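Local coordinates for protein Glucose/sorbosone dehydrogenases (Escherichia coli K12, PDB 2G8S) that belongs to the glucose/sorbosone dehydrogenase family, folds as a six-bladed beta-propeller and carries a bound calcium ion, at residues 10-15 and 346-351; 238-243 and 254-259; 274-279 and 291-296. All blocks are in the same frame, centred on the assembly; numbering follows the deposited sequence.

Interaction 1 of 3, residues 10-15 and 346-351. With EDO (1,2-ethanediol), chain L.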
# COMPACT_ATOMS: atom_id res chain seq x y z
N VAL A 10 -12.79 10.19 17.63
CA VAL A 10 -12.11 8.91 17.44
C VAL A 10 -12.77 7.86 18.34
O VAL A 10 -12.85 8.05 19.56
CB VAL A 10 -10.60 8.99 17.80
CG1 VAL A 10 -9.93 7.64 17.63
CG2 VAL A 10 -9.90 10.05 16.96
N GLU A 11 -13.21 6.77 17.73
CA GLU A 11 -13.74 5.63 18.46
C GLU A 11 -12.79 4.45 18.26
O GLU A 11 -12.48 4.10 17.11
CB GLU A 11 -15.15 5.27 17.97
CG GLU A 11 -15.67 3.95 18.54
CD GLU A 11 -17.11 3.64 18.16
OE1 GLU A 11 -17.66 4.27 17.23
OE2 GLU A 11 -17.68 2.73 18.80
N VAL A 12 -12.34 3.85 19.35
CA VAL A 12 -11.50 2.66 19.25
C VAL A 12 -12.41 1.45 19.07
O VAL A 12 -13.13 1.06 20.00
CB VAL A 12 -10.60 2.45 20.50
CG1 VAL A 12 -9.75 1.19 20.34
CG2 VAL A 12 -9.71 3.67 20.71
N LEU A 13 -12.40 0.87 17.87
CA LEU A 13 -13.24 -0.29 17.58
C LEU A 13 -12.65 -1.59 18.11
O LEU A 13 -13.38 -2.48 18.56
CB LEU A 13 -13.49 -0.42 16.07
CG LEU A 13 -14.29 0.72 15.44
CD1 LEU A 13 -14.43 0.46 13.96
CD2 LEU A 13 -15.67 0.88 16.08
N GLN A 14 -11.33 -1.70 18.03
CA GLN A 14 -10.62 -2.89 18.47
C GLN A 14 -9.21 -2.49 18.89
O GLN A 14 -8.54 -1.73 18.19
CB GLN A 14 -10.55 -3.92 17.34
CG GLN A 14 -9.87 -5.24 17.73
CD GLN A 14 -10.56 -5.92 18.90
OE1 GLN A 14 -11.75 -6.24 18.82
NE2 GLN A 14 -9.83 -6.12 19.99
N ASP A 15 -8.77 -2.99 20.05
CA ASP A 15 -7.40 -2.75 20.49
C ASP A 15 -6.59 -4.04 20.50
O ASP A 15 -7.07 -5.08 20.03
CB ASP A 15 -7.34 -2.02 21.84
CG ASP A 15 -8.02 -2.79 22.97
OD1 ASP A 15 -8.24 -4.01 22.85
OD2 ASP A 15 -8.33 -2.15 24.01
N GLU A 346 -4.40 -0.55 17.11
CA GLU A 346 -5.83 -0.25 17.18
C GLU A 346 -6.45 -0.14 15.80
O GLU A 346 -5.78 0.27 14.84
CB GLU A 346 -6.06 1.07 17.91
CG GLU A 346 -5.63 1.11 19.37
CD GLU A 346 -5.52 2.55 19.85
OE1 GLU A 346 -4.70 3.30 19.29
OE2 GLU A 346 -6.26 2.93 20.77
N LEU A 347 -7.73 -0.48 15.73
CA LEU A 347 -8.61 -0.11 14.63
C LEU A 347 -9.47 1.04 15.14
O LEU A 347 -10.17 0.88 16.15
CB LEU A 347 -9.49 -1.29 14.23
CG LEU A 347 -10.66 -1.00 13.27
CD1 LEU A 347 -10.17 -0.63 11.87
CD2 LEU A 347 -11.59 -2.21 13.25
N LEU A 348 -9.39 2.18 14.46
CA LEU A 348 -10.07 3.40 14.87
C LEU A 348 -11.11 3.80 13.83
O LEU A 348 -10.88 3.64 12.64
CB LEU A 348 -9.07 4.54 14.99
CG LEU A 348 -7.81 4.32 15.83
CD1 LEU A 348 -6.82 5.47 15.69
CD2 LEU A 348 -8.19 4.13 17.29
N LYS A 349 -12.23 4.33 14.32
CA LYS A 349 -13.28 4.89 13.46
C LYS A 349 -13.28 6.39 13.73
O LYS A 349 -13.47 6.83 14.87
CB LYS A 349 -14.64 4.27 13.81
CG LYS A 349 -15.82 4.76 12.96
CD LYS A 349 -17.05 3.94 13.27
CE LYS A 349 -18.26 4.39 12.47
NZ LYS A 349 -19.45 3.54 12.77
N VAL A 350 -13.05 7.16 12.67
CA VAL A 350 -12.72 8.58 12.80
C VAL A 350 -13.70 9.44 12.00
O VAL A 350 -14.09 9.07 10.89
CB VAL A 350 -11.26 8.85 12.34
CG1 VAL A 350 -10.88 10.32 12.53
CG2 VAL A 350 -10.26 7.95 13.09
N SER A 351 -14.11 10.56 12.59
CA SER A 351 -15.03 11.48 11.94
C SER A 351 -14.74 12.92 12.38
O SER A 351 -14.15 13.14 13.44
CB SER A 351 -16.49 11.09 12.25
OG SER A 351 -16.68 10.89 13.64
C1 EDO L . -19.35 -0.16 14.19
O1 EDO L . -18.99 1.22 14.35
C2 EDO L . -19.07 -0.60 12.76
O2 EDO L . -18.01 0.19 12.21
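K349 and L347 bury the most surface in this antiparallel pairing, and both touch L13. L13 CD1 rests against K349 CB at 3.8 Å, while L13 CB meets the CD2 branch of L347, also at 3.8 Å. From this apolar start K349 runs outward, CG anti to the backbone N (chi1 -179°) and every later torsion extended, which carries the ammonium well beyond the strand. There NZ donates to O1 of a 1,2-ethanediol molecule at 2.8 Å. E11 lies alongside K349 and points the same way, yet its OE1 stays 4.9 Å from K349 NZ, too far for a salt bridge; the lysine also makes a cation-pi contact with Y335.

V10, next in buried area, belongs with V12 to the other face, where the CD2 methyl of L348 touches both. V10 CG1 is 3.9 Å from L348 CD2. Nearby, the E346 carboxylate passes beside V12 and is held by a salt bridge to R321.

Between the faces, E11 and K349 exchange both backbone bonds almost straight, K349 N reaching E11 O with an N-H...O angle of 171°. Further along, the register slips by one residue at a classic beta bulge, where L13 and Q14 share L347 as partner: L13 N donates to L347 O at 2.8 Å, and Q14 N adds a weak bond to the same oxygen. The strand containing 10-15 is the first of the chain and that containing 346-351 the last, so their pairing is the velcro closure of a beta-propeller, completing a blade from both termini.

The chemistry implies a closure carried by main-chain bonds and hydrocarbon packing, with E346 paired to R321 and the K349 ammonium reaching past the strand, so charge pairing between the two segments plays little part.

Interaction 2 of 3, residues 238-243 and 254-259; sequences ATWGIN and GEIVAG. With EDO (1,2-ethanediol), chain N; EDO (1,2-ethanediol), chain E.
The indole of W240 receives E255 over one face: CB of the glutamate stands 3.6 Å from the centroid of the six-membered ring and only 8° off its normal, a well-centred CH-pi contact. E255 CG follows over the CE3 side of the same face, 3.7 Å from W240 CE3. Past CG the chain bends, and the carboxylate plane ends up 46° from that of the indole. I256 approaches the ring obliquely, its CG1 4.0 Å from W240 CZ2. Elsewhere the ring stacks with Y266, and its NE1 donates to OE1 of Q262. NE2 of the same glutamine bonds the backbone oxygen of E255, so one side chain joins the two partners of the CH-pi contact.

Both segments belong to the long excursion between strands 222-225 and 265-267, neighbours in one propeller blade, and neither is regular strand here. The backbones meet in a single bridge, A238 with G254, where T239 N donates to G254 O at 3.1 Å. A CA-H...O contact from E255 to T239 O runs back the other way. Beside the bridge, A238 CB packs on V257 CG2. This methyl group of A238 lies about 6 Å from the calcium ion, whose site includes E223 and Y233.

T239 has its CB directed away from 254-259, and its hydroxyl works within its own segment. With OG1 anti to the backbone N (chi1 -177°), the oxygen accepts from G241 N at 3.0 Å and closes an ST turn, placing W240 at the bend. The same OG1 shares a hydrogen bond with O2 of one 1,2-ethanediol molecule, at 2.7 Å, and the carbonyl oxygen of W240 accepts from the O2 hydroxyl of a second.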
# COMPACT_ATOMS: atom_id res chain seq x y z
N ALA A 238 17.10 10.19 -9.20
CA ALA A 238 16.44 11.44 -8.81
C ALA A 238 15.84 11.21 -7.44
O ALA A 238 15.17 10.20 -7.21
CB ALA A 238 15.35 11.83 -9.82
N THR A 239 16.08 12.15 -6.52
CA THR A 239 15.48 12.07 -5.19
C THR A 239 15.37 13.45 -4.55
O THR A 239 16.23 14.31 -4.77
CB THR A 239 16.25 11.11 -4.26
OG1 THR A 239 15.59 11.01 -2.99
CG2 THR A 239 17.67 11.59 -4.06
N TRP A 240 14.30 13.64 -3.77
CA TRP A 240 14.16 14.82 -2.94
C TRP A 240 14.69 14.60 -1.53
O TRP A 240 14.61 15.50 -0.70
CB TRP A 240 12.70 15.27 -2.90
CG TRP A 240 12.26 15.91 -4.17
CD1 TRP A 240 11.48 15.35 -5.16
CD2 TRP A 240 12.57 17.23 -4.62
NE1 TRP A 240 11.28 16.25 -6.18
CE2 TRP A 240 11.94 17.42 -5.87
CE3 TRP A 240 13.30 18.30 -4.06
CZ2 TRP A 240 12.03 18.62 -6.59
CZ3 TRP A 240 13.40 19.49 -4.77
CH2 TRP A 240 12.76 19.64 -6.03
N GLY A 241 15.25 13.42 -1.28
CA GLY A 241 15.84 13.11 0.01
C GLY A 241 17.35 13.03 -0.06
O GLY A 241 17.96 13.22 -1.12
N ILE A 242 17.95 12.75 1.10
CA ILE A 242 19.39 12.52 1.19
C ILE A 242 19.64 11.20 1.91
O ILE A 242 18.69 10.57 2.40
CB ILE A 242 20.11 13.70 1.91
CG1 ILE A 242 19.55 13.91 3.33
CG2 ILE A 242 20.06 14.97 1.05
CD1 ILE A 242 20.19 15.09 4.09
N ASN A 243 20.89 10.76 1.96
CA ASN A 243 21.18 9.55 2.73
C ASN A 243 21.06 9.86 4.22
O ASN A 243 21.10 11.03 4.61
CB ASN A 243 22.57 8.99 2.38
CG ASN A 243 22.65 7.49 2.55
OD1 ASN A 243 21.74 6.87 3.10
ND2 ASN A 243 23.73 6.90 2.06
N GLY A 254 20.46 14.32 -9.00
CA GLY A 254 19.83 15.56 -8.57
C GLY A 254 18.40 15.33 -8.13
O GLY A 254 17.96 14.19 -8.00
N GLU A 255 17.68 16.43 -7.89
CA GLU A 255 16.27 16.37 -7.53
C GLU A 255 15.39 16.23 -8.78
O GLU A 255 14.40 15.50 -8.79
CB GLU A 255 15.87 17.64 -6.77
CG GLU A 255 16.64 17.86 -5.47
CD GLU A 255 17.93 18.67 -5.62
OE1 GLU A 255 18.40 18.89 -6.76
OE2 GLU A 255 18.46 19.09 -4.57
N ILE A 256 15.78 16.94 -9.83
CA ILE A 256 15.05 16.98 -11.09
C ILE A 256 16.02 16.47 -12.15
O ILE A 256 17.12 17.01 -12.31
CB ILE A 256 14.55 18.42 -11.41
CG1 ILE A 256 13.65 18.92 -10.27
CG2 ILE A 256 13.82 18.47 -12.76
CD1 ILE A 256 13.23 20.36 -10.37
N VAL A 257 15.61 15.42 -12.85
CA VAL A 257 16.52 14.71 -13.75
C VAL A 257 15.80 14.39 -15.04
O VAL A 257 14.75 13.74 -15.02
CB VAL A 257 17.05 13.40 -13.10
CG1 VAL A 257 17.85 12.55 -14.09
CG2 VAL A 257 17.89 13.71 -11.86
N ALA A 258 16.35 14.85 -16.16
CA ALA A 258 15.74 14.60 -17.46
C ALA A 258 15.49 13.11 -17.68
O ALA A 258 16.32 12.27 -17.34
CB ALA A 258 16.62 15.15 -18.56
N GLY A 259 14.32 12.80 -18.24
CA GLY A 259 13.95 11.42 -18.52
C GLY A 259 13.22 10.74 -17.38
O GLY A 259 12.83 9.57 -17.50
C1 EDO N . 16.33 16.15 3.59
O1 EDO N . 16.11 17.42 4.22
C2 EDO N . 15.54 16.08 2.29
O2 EDO N . 16.25 16.77 1.25
C1 EDO E . 11.52 8.17 -3.22
O1 EDO E . 11.79 7.56 -4.50
C2 EDO E . 12.82 8.80 -2.70
O2 EDO E . 13.35 9.67 -3.70

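Interaction 3 of 3, residues 274-279 and 291-296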
# COMPACT_ATOMS: atom_id res chain seq x y z
N SER A 274 2.05 6.35 4.72
CA SER A 274 1.56 4.97 4.70
C SER A 274 0.22 4.87 3.94
O SER A 274 0.06 5.49 2.89
CB SER A 274 1.49 4.42 6.13
OG SER A 274 0.61 5.19 6.91
N GLY A 275 -0.72 4.08 4.43
CA GLY A 275 -1.99 3.92 3.73
C GLY A 275 -2.70 5.24 3.47
O GLY A 275 -2.64 6.14 4.32
N MSE A 276 -3.35 5.34 2.31
CA MSE A 276 -4.02 6.56 1.82
C MSE A 276 -5.46 6.27 1.43
O MSE A 276 -5.76 5.19 0.92
CB MSE A 276 -3.40 7.03 0.52
CG MSE A 276 -1.98 7.36 0.52
SE MSE A 276 -1.83 8.42 -0.99
CE MSE A 276 -1.89 7.12 -2.42
N ALA A 277 -6.33 7.25 1.62
CA ALA A 277 -7.73 7.13 1.24
C ALA A 277 -8.26 8.46 0.75
O ALA A 277 -8.10 9.49 1.41
CB ALA A 277 -8.56 6.66 2.42
N PHE A 278 -8.88 8.45 -0.43
CA PHE A 278 -9.61 9.62 -0.92
C PHE A 278 -10.99 9.62 -0.28
O PHE A 278 -11.58 8.56 -0.04
CB PHE A 278 -9.77 9.55 -2.44
CG PHE A 278 -8.48 9.67 -3.20
CD1 PHE A 278 -7.92 10.91 -3.45
CD2 PHE A 278 -7.81 8.53 -3.65
CE1 PHE A 278 -6.70 11.03 -4.14
CE2 PHE A 278 -6.60 8.63 -4.33
CZ PHE A 278 -6.05 9.88 -4.58
N TYR A 279 -11.53 10.82 -0.07
CA TYR A 279 -12.83 10.97 0.57
C TYR A 279 -13.81 11.66 -0.39
O TYR A 279 -13.60 12.81 -0.75
CB TYR A 279 -12.73 11.72 1.89
CG TYR A 279 -14.01 11.59 2.68
CD1 TYR A 279 -14.15 10.60 3.66
CD2 TYR A 279 -15.09 12.43 2.43
CE1 TYR A 279 -15.33 10.46 4.37
CE2 TYR A 279 -16.26 12.31 3.13
CZ TYR A 279 -16.39 11.33 4.10
OH TYR A 279 -17.57 11.21 4.78
N LEU A 291 -7.78 13.91 0.66
CA LEU A 291 -6.99 12.70 0.67
C LEU A 291 -6.35 12.60 2.05
O LEU A 291 -5.72 13.56 2.51
CB LEU A 291 -5.91 12.79 -0.40
CG LEU A 291 -4.78 11.76 -0.41
CD1 LEU A 291 -5.32 10.35 -0.61
CD2 LEU A 291 -3.78 12.14 -1.50
N PHE A 292 -6.51 11.45 2.70
CA PHE A 292 -5.99 11.23 4.05
C PHE A 292 -4.86 10.23 3.95
O PHE A 292 -5.04 9.17 3.35
CB PHE A 292 -7.10 10.68 4.96
CG PHE A 292 -8.20 11.66 5.21
CD1 PHE A 292 -8.15 12.51 6.32
CD2 PHE A 292 -9.28 11.75 4.33
CE1 PHE A 292 -9.15 13.44 6.55
CE2 PHE A 292 -10.30 12.69 4.56
CZ PHE A 292 -10.23 13.53 5.67
N ILE A 293 -3.71 10.59 4.50
CA ILE A 293 -2.50 9.76 4.40
C ILE A 293 -1.92 9.47 5.78
O ILE A 293 -1.66 10.39 6.56
CB ILE A 293 -1.41 10.44 3.52
CG1 ILE A 293 -2.00 10.88 2.18
CG2 ILE A 293 -0.22 9.49 3.34
CD1 ILE A 293 -0.97 11.52 1.22
N GLY A 294 -1.72 8.19 6.08
CA GLY A 294 -1.10 7.84 7.35
C GLY A 294 0.35 8.29 7.40
O GLY A 294 1.02 8.37 6.36
N ALA A 295 0.83 8.56 8.61
CA ALA A 295 2.23 8.88 8.82
C ALA A 295 2.77 8.00 9.94
O ALA A 295 2.31 8.07 11.09
CB ALA A 295 2.40 10.37 9.14
N LEU A 296 3.73 7.14 9.59
CA LEU A 296 4.32 6.23 10.57
C LEU A 296 5.25 6.96 11.54
O LEU A 296 5.19 6.73 12.75
CB LEU A 296 5.08 5.10 9.86
CG LEU A 296 4.20 4.10 9.10
CD1 LEU A 296 5.02 3.41 8.02
CD2 LEU A 296 3.58 3.09 10.05
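L291 has CG anti to its backbone N (chi1 168°) and F278 has CG anti to its carbonyl carbon; with chi2 of the leucine also bent, these torsions lay L291 CD1 over the phenyl ring. The two strands form a beta hairpin in one blade of the propeller. CD1 sits above the ring centre, 3.9 Å from the centroid and 11° off the normal, while W212 of another sheet meets F278 edge-to-face. On the same face of the hairpin the selenomethionine M276, modelled in two conformers, lies alongside I293 in one of them.

The other face carries A277 and F292, with Y279 at the end of the strand beside F292. F292 meets its neighbours at the ring edge: A277 O and Y279 CB both lie near the ring plane, the latter 3.7 Å from F292 CE2. W287 makes edge-to-face contacts with both aromatic rings, and Y279 OH is hydrogen-bonded to G334 O.

A277 and F292 exchange two backbone bonds, and G294 N donates to G275 O almost dead straight. Strand 273-279 is also bonded through G275 to R326 of a different sheet, which ties the buried hairpin to the neighbouring blade.

At the far end S274 N reaches G294 O from 47° above the carbonyl plane. S274 OG, which bonds I325 O, presses against the bare backbone of G294, 3.1 Å from G294 C.

Starting at the N terminus, segment 10-15 waits for its partner almost to the chain's end, where 346-351 closes interaction 1 after 330 intervening residues. Everything else nests inside that loop. Interaction 2 opens at 238 and closes at 259, a short loop within the blade containing strands 222-225 and 265-267. Interaction 3 follows in series, its 274-279 and 291-296 pairing within the next blade. None of the contacts cross or touch. Interactions 1 and 3 lie on one side of the chain's centre, their centres about 15 Å apart, whereas interactions 1 and 2 are on opposite sides, about 38 Å between centres: ring closure, peripheral loop and inner hairpin.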